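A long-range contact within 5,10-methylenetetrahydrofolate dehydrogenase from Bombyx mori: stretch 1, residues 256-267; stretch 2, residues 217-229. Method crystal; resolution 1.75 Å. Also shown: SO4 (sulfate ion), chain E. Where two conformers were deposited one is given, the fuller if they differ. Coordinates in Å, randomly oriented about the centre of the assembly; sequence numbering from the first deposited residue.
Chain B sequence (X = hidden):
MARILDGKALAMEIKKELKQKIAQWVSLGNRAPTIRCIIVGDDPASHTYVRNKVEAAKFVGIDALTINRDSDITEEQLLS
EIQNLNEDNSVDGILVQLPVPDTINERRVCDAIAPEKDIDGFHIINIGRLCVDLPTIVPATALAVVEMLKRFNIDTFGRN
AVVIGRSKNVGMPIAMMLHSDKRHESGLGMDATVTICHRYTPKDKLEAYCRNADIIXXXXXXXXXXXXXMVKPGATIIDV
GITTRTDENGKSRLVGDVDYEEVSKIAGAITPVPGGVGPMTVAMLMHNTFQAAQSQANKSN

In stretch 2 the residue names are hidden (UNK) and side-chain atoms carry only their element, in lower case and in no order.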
# COMPACT_ATOMS: atom_id res chain seq x y z
N GLY B 256 -0.93 -22.27 16.18
CA GLY B 256 -0.01 -21.24 16.61
C GLY B 256 1.30 -21.35 15.85
O GLY B 256 1.74 -22.45 15.50
N ASP B 257 1.93 -20.20 15.62
CA ASP B 257 3.10 -20.10 14.76
C ASP B 257 4.40 -19.98 15.54
O ASP B 257 5.44 -19.69 14.95
CB ASP B 257 2.98 -18.90 13.83
CG ASP B 257 2.11 -19.19 12.63
OD1 ASP B 257 1.95 -20.38 12.29
OD2 ASP B 257 1.61 -18.22 12.02
N VAL B 258 4.37 -20.17 16.86
CA VAL B 258 5.50 -19.87 17.73
C VAL B 258 5.75 -21.06 18.65
O VAL B 258 4.81 -21.64 19.21
CB VAL B 258 5.26 -18.58 18.55
CG1 VAL B 258 6.48 -18.25 19.41
CG2 VAL B 258 4.94 -17.42 17.62
N ASP B 259 7.02 -21.42 18.81
CA ASP B 259 7.43 -22.39 19.82
C ASP B 259 7.37 -21.66 21.15
O ASP B 259 8.38 -21.16 21.67
CB ASP B 259 8.81 -22.94 19.50
CG ASP B 259 9.26 -24.01 20.49
OD1 ASP B 259 8.60 -24.20 21.54
OD2 ASP B 259 10.29 -24.67 20.21
N TYR B 260 6.16 -21.60 21.71
CA TYR B 260 5.90 -20.69 22.83
C TYR B 260 6.81 -20.98 24.02
O TYR B 260 7.41 -20.06 24.58
CB TYR B 260 4.43 -20.78 23.25
CG TYR B 260 4.07 -19.81 24.35
CD1 TYR B 260 4.07 -20.20 25.68
CD2 TYR B 260 3.74 -18.49 24.05
CE1 TYR B 260 3.74 -19.31 26.69
CE2 TYR B 260 3.42 -17.59 25.05
CZ TYR B 260 3.42 -18.01 26.37
OH TYR B 260 3.10 -17.12 27.37
N GLU B 261 6.95 -22.25 24.40
CA GLU B 261 7.70 -22.57 25.61
C GLU B 261 9.14 -22.10 25.51
O GLU B 261 9.67 -21.50 26.46
CB GLU B 261 7.64 -24.06 25.91
CG GLU B 261 8.40 -24.44 27.18
CD GLU B 261 8.38 -25.93 27.48
OE1 GLU B 261 7.45 -26.62 27.02
OE2 GLU B 261 9.30 -26.40 28.17
N GLU B 262 9.79 -22.35 24.38
CA GLU B 262 11.19 -21.95 24.25
C GLU B 262 11.33 -20.47 23.93
O GLU B 262 12.20 -19.79 24.49
CB GLU B 262 11.89 -22.79 23.19
CG GLU B 262 12.21 -24.22 23.64
CD GLU B 262 12.76 -24.28 25.06
OE1 GLU B 262 13.74 -23.58 25.38
OE2 GLU B 262 12.19 -25.04 25.88
N VAL B 263 10.47 -19.94 23.05
CA VAL B 263 10.60 -18.54 22.65
C VAL B 263 10.29 -17.62 23.82
O VAL B 263 10.89 -16.55 23.95
CB VAL B 263 9.72 -18.25 21.42
CG1 VAL B 263 9.56 -16.74 21.20
CG2 VAL B 263 10.35 -18.90 20.21
N SER B 264 9.37 -18.03 24.71
CA SER B 264 9.06 -17.25 25.90
C SER B 264 10.29 -17.05 26.79
O SER B 264 10.35 -16.07 27.53
CB SER B 264 7.95 -17.91 26.71
OG SER B 264 6.76 -18.03 25.96
N LYS B 265 11.25 -17.98 26.73
CA LYS B 265 12.50 -17.84 27.48
C LYS B 265 13.45 -16.82 26.86
O LYS B 265 14.43 -16.45 27.52
CB LYS B 265 13.22 -19.18 27.57
CG LYS B 265 12.47 -20.29 28.27
CD LYS B 265 13.27 -21.58 28.20
CE LYS B 265 12.49 -22.78 28.72
NZ LYS B 265 13.09 -24.06 28.26
N ILE B 266 13.21 -16.38 25.63
CA ILE B 266 14.10 -15.47 24.93
C ILE B 266 13.47 -14.11 24.71
O ILE B 266 14.13 -13.08 24.89
CB ILE B 266 14.55 -16.09 23.58
CG1 ILE B 266 15.07 -17.51 23.78
CG2 ILE B 266 15.61 -15.21 22.93
CD1 ILE B 266 16.34 -17.58 24.58
N ALA B 267 12.21 -14.08 24.30
CA ALA B 267 11.55 -12.85 23.89
C ALA B 267 11.34 -11.92 25.08
O ALA B 267 11.28 -12.34 26.24
CB ALA B 267 10.20 -13.15 23.24
N UNK B 217 6.08 -10.13 13.63
CA UNK B 217 4.64 -10.31 13.55
C UNK B 217 4.38 -11.41 12.53
O UNK B 217 4.76 -11.27 11.37
c UNK B 217 4.07 -7.97 14.23
c UNK B 217 2.46 -9.29 12.80
c UNK B 217 3.93 -9.01 13.13
c UNK B 217 3.89 -6.54 13.77
N UNK B 218 3.78 -12.52 12.98
CA UNK B 218 3.45 -13.64 12.08
C UNK B 218 1.98 -13.53 11.68
O UNK B 218 1.10 -13.77 12.51
c UNK B 218 5.16 -15.14 13.19
o UNK B 218 2.83 -15.24 13.82
c UNK B 218 3.72 -15.01 12.72
N UNK B 219 1.72 -13.17 10.42
CA UNK B 219 0.38 -12.92 9.92
C UNK B 219 -0.00 -13.89 8.82
O UNK B 219 -1.13 -13.83 8.32
c UNK B 219 0.26 -11.48 9.40
N UNK B 220 0.89 -14.77 8.44
CA UNK B 220 0.65 -15.64 7.30
C UNK B 220 -0.28 -16.79 7.68
O UNK B 220 -0.32 -17.26 8.82
o UNK B 220 1.68 -17.11 5.71
c UNK B 220 1.96 -16.17 6.75
c UNK B 220 2.78 -16.84 7.85
N UNK B 221 -1.05 -17.24 6.69
CA UNK B 221 -1.92 -18.39 6.84
C UNK B 221 -1.24 -19.71 6.59
O UNK B 221 -1.82 -20.76 6.86
N UNK B 222 -0.04 -19.68 6.07
CA UNK B 222 0.77 -20.86 5.80
C UNK B 222 1.62 -21.19 7.03
O UNK B 222 2.04 -20.29 7.77
c UNK B 222 0.30 -21.72 2.82
c UNK B 222 1.68 -20.62 4.60
c UNK B 222 1.81 -19.82 2.21
c UNK B 222 0.91 -20.41 3.29
N UNK B 223 1.88 -22.48 7.28
CA UNK B 223 2.59 -22.84 8.51
C UNK B 223 4.00 -22.29 8.55
O UNK B 223 4.85 -22.63 7.71
c UNK B 223 2.59 -24.38 8.48
c UNK B 223 1.55 -23.65 6.46
c UNK B 223 1.56 -24.76 7.46
N UNK B 224 4.25 -21.39 9.49
CA UNK B 224 5.60 -20.97 9.84
C UNK B 224 5.87 -21.42 11.27
O UNK B 224 4.95 -21.75 12.02
c UNK B 224 5.76 -19.45 9.71
c UNK B 224 6.99 -18.84 7.11
n UNK B 224 7.84 -18.34 5.99
c UNK B 224 7.21 -19.01 9.60
c UNK B 224 7.80 -19.43 8.26
N UNK B 225 7.14 -21.46 11.64
CA UNK B 225 7.50 -21.76 13.01
C UNK B 225 8.59 -20.79 13.44
O UNK B 225 9.69 -20.79 12.86
c UNK B 225 8.14 -23.64 14.63
c UNK B 225 7.95 -23.21 13.17
c UNK B 225 8.43 -25.13 14.73
c UNK B 225 6.92 -23.27 15.47
N UNK B 226 8.28 -19.95 14.42
CA UNK B 226 9.29 -19.12 15.06
C UNK B 226 9.92 -19.95 16.16
O UNK B 226 9.25 -20.31 17.13
c UNK B 226 9.79 -16.98 16.23
c UNK B 226 8.89 -16.66 13.37
c UNK B 226 8.70 -17.82 15.62
c UNK B 226 7.99 -17.03 14.51
N UNK B 227 11.20 -20.27 16.02
CA UNK B 227 11.94 -21.02 17.02
C UNK B 227 12.82 -20.07 17.82
O UNK B 227 13.14 -18.96 17.39
n UNK B 227 14.06 -22.72 12.86
c UNK B 227 12.79 -22.11 16.37
c UNK B 227 12.10 -22.87 15.26
c UNK B 227 13.25 -23.90 13.26
c UNK B 227 12.99 -24.00 14.76
N UNK B 228 13.25 -20.55 18.99
CA UNK B 228 14.02 -19.70 19.90
C UNK B 228 15.30 -19.19 19.26
O UNK B 228 15.73 -18.06 19.53
c UNK B 228 14.32 -20.45 21.19
N UNK B 229 15.93 -19.98 18.38
CA UNK B 229 17.15 -19.52 17.74
C UNK B 229 16.91 -18.46 16.68
O UNK B 229 17.87 -17.95 16.11
c UNK B 229 17.91 -20.71 17.13
o UNK B 229 17.65 -22.33 15.41
o UNK B 229 15.87 -21.18 15.98
c UNK B 229 17.08 -21.46 16.10
S SO4 E . 2.19 -15.30 2.57
O1 SO4 E . 1.37 -14.09 2.65
O2 SO4 E . 3.12 -15.52 3.67
O3 SO4 E . 1.27 -16.43 2.54
O4 SO4 E . 2.96 -15.30 1.32

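Position 217 has four side-chain carbons, forked at the first, with one arm two carbons long. It lies in a strand and does not reach stretch 1. It is Ile-217.

Position 218 has one carbon carrying an oxygen and a carbon. Its CB points toward stretch 1, and its oxygen lies 3.7 Å from CB of Asp-257. This is Thr-218.

Position 219 has a single side-chain carbon, pointing away from stretch 1. It is Ala-219.

Position 220 again has a carbon bearing one oxygen and one carbon. Its backbone O is 3.9 Å from OD2 of Asp-257. The pattern gives Thr-220. Its OG1 donates a hydrogen bond to O2 of the sulfate at 3.0 Å and accepts one from N of position 222 at 3.1 Å.

Position 221 has no side-chain atoms. It is Gly-221.

Position 222 has four carbons, forked at the second, turned away from stretch 1. It is Leu-222, and its CD1 lies 3.4 Å from O3 of the sulfate.

At position 223 three carbons close a ring onto the backbone N. This is Pro-223.

Position 224 has four carbons in a row ending in nitrogen. It is Lys-224. Its backbone O sits 3.3 Å from OD1 of Asp-257, but both are acceptors, so no hydrogen bond forms.

Position 225 has four carbons, forked at the second. Its CB points away, yet its end comes nearer to stretch 1. It is Leu-225, with CD1 3.8 Å from N of Asp-259.

Position 226 has four carbons, forked at the first, with one longer arm. Its CB lies 4.3 Å from CG2 of Val-258. It is Ile-226.

Position 227 has four carbons in a row and a terminal nitrogen, with its CB pointing away. It is Lys-227.

Position 228 has one carbon, 3.9 Å from CB of Glu-262 and 4.0 Å from CG1 of Ile-266. It is Ala-228.

Position 229 has two carbons, the second carrying two oxygens. It is Asp-229, with CB pointing away; its OD1 makes a long salt bridge, 3.9 Å, to NZ of Lys-227.

The contact rests on a single beta bridge between Val-258 and Ile-226. N of Ile-226 donates to O of Asp-257 at 2.9 Å, and N of Asp-259 donates to O of Ile-226 at 3.0 Å. Both bonds are nearly straight. Asp-259 is at the N-cap position, right before the helix. In the helix that follows, CG2 of Val-263 lies 3.6 Å from N of Ala-228. Small apolar contacts extend the backbone pairing.

Stretch 2, residues 217-229: ITATGLPKLIKAD
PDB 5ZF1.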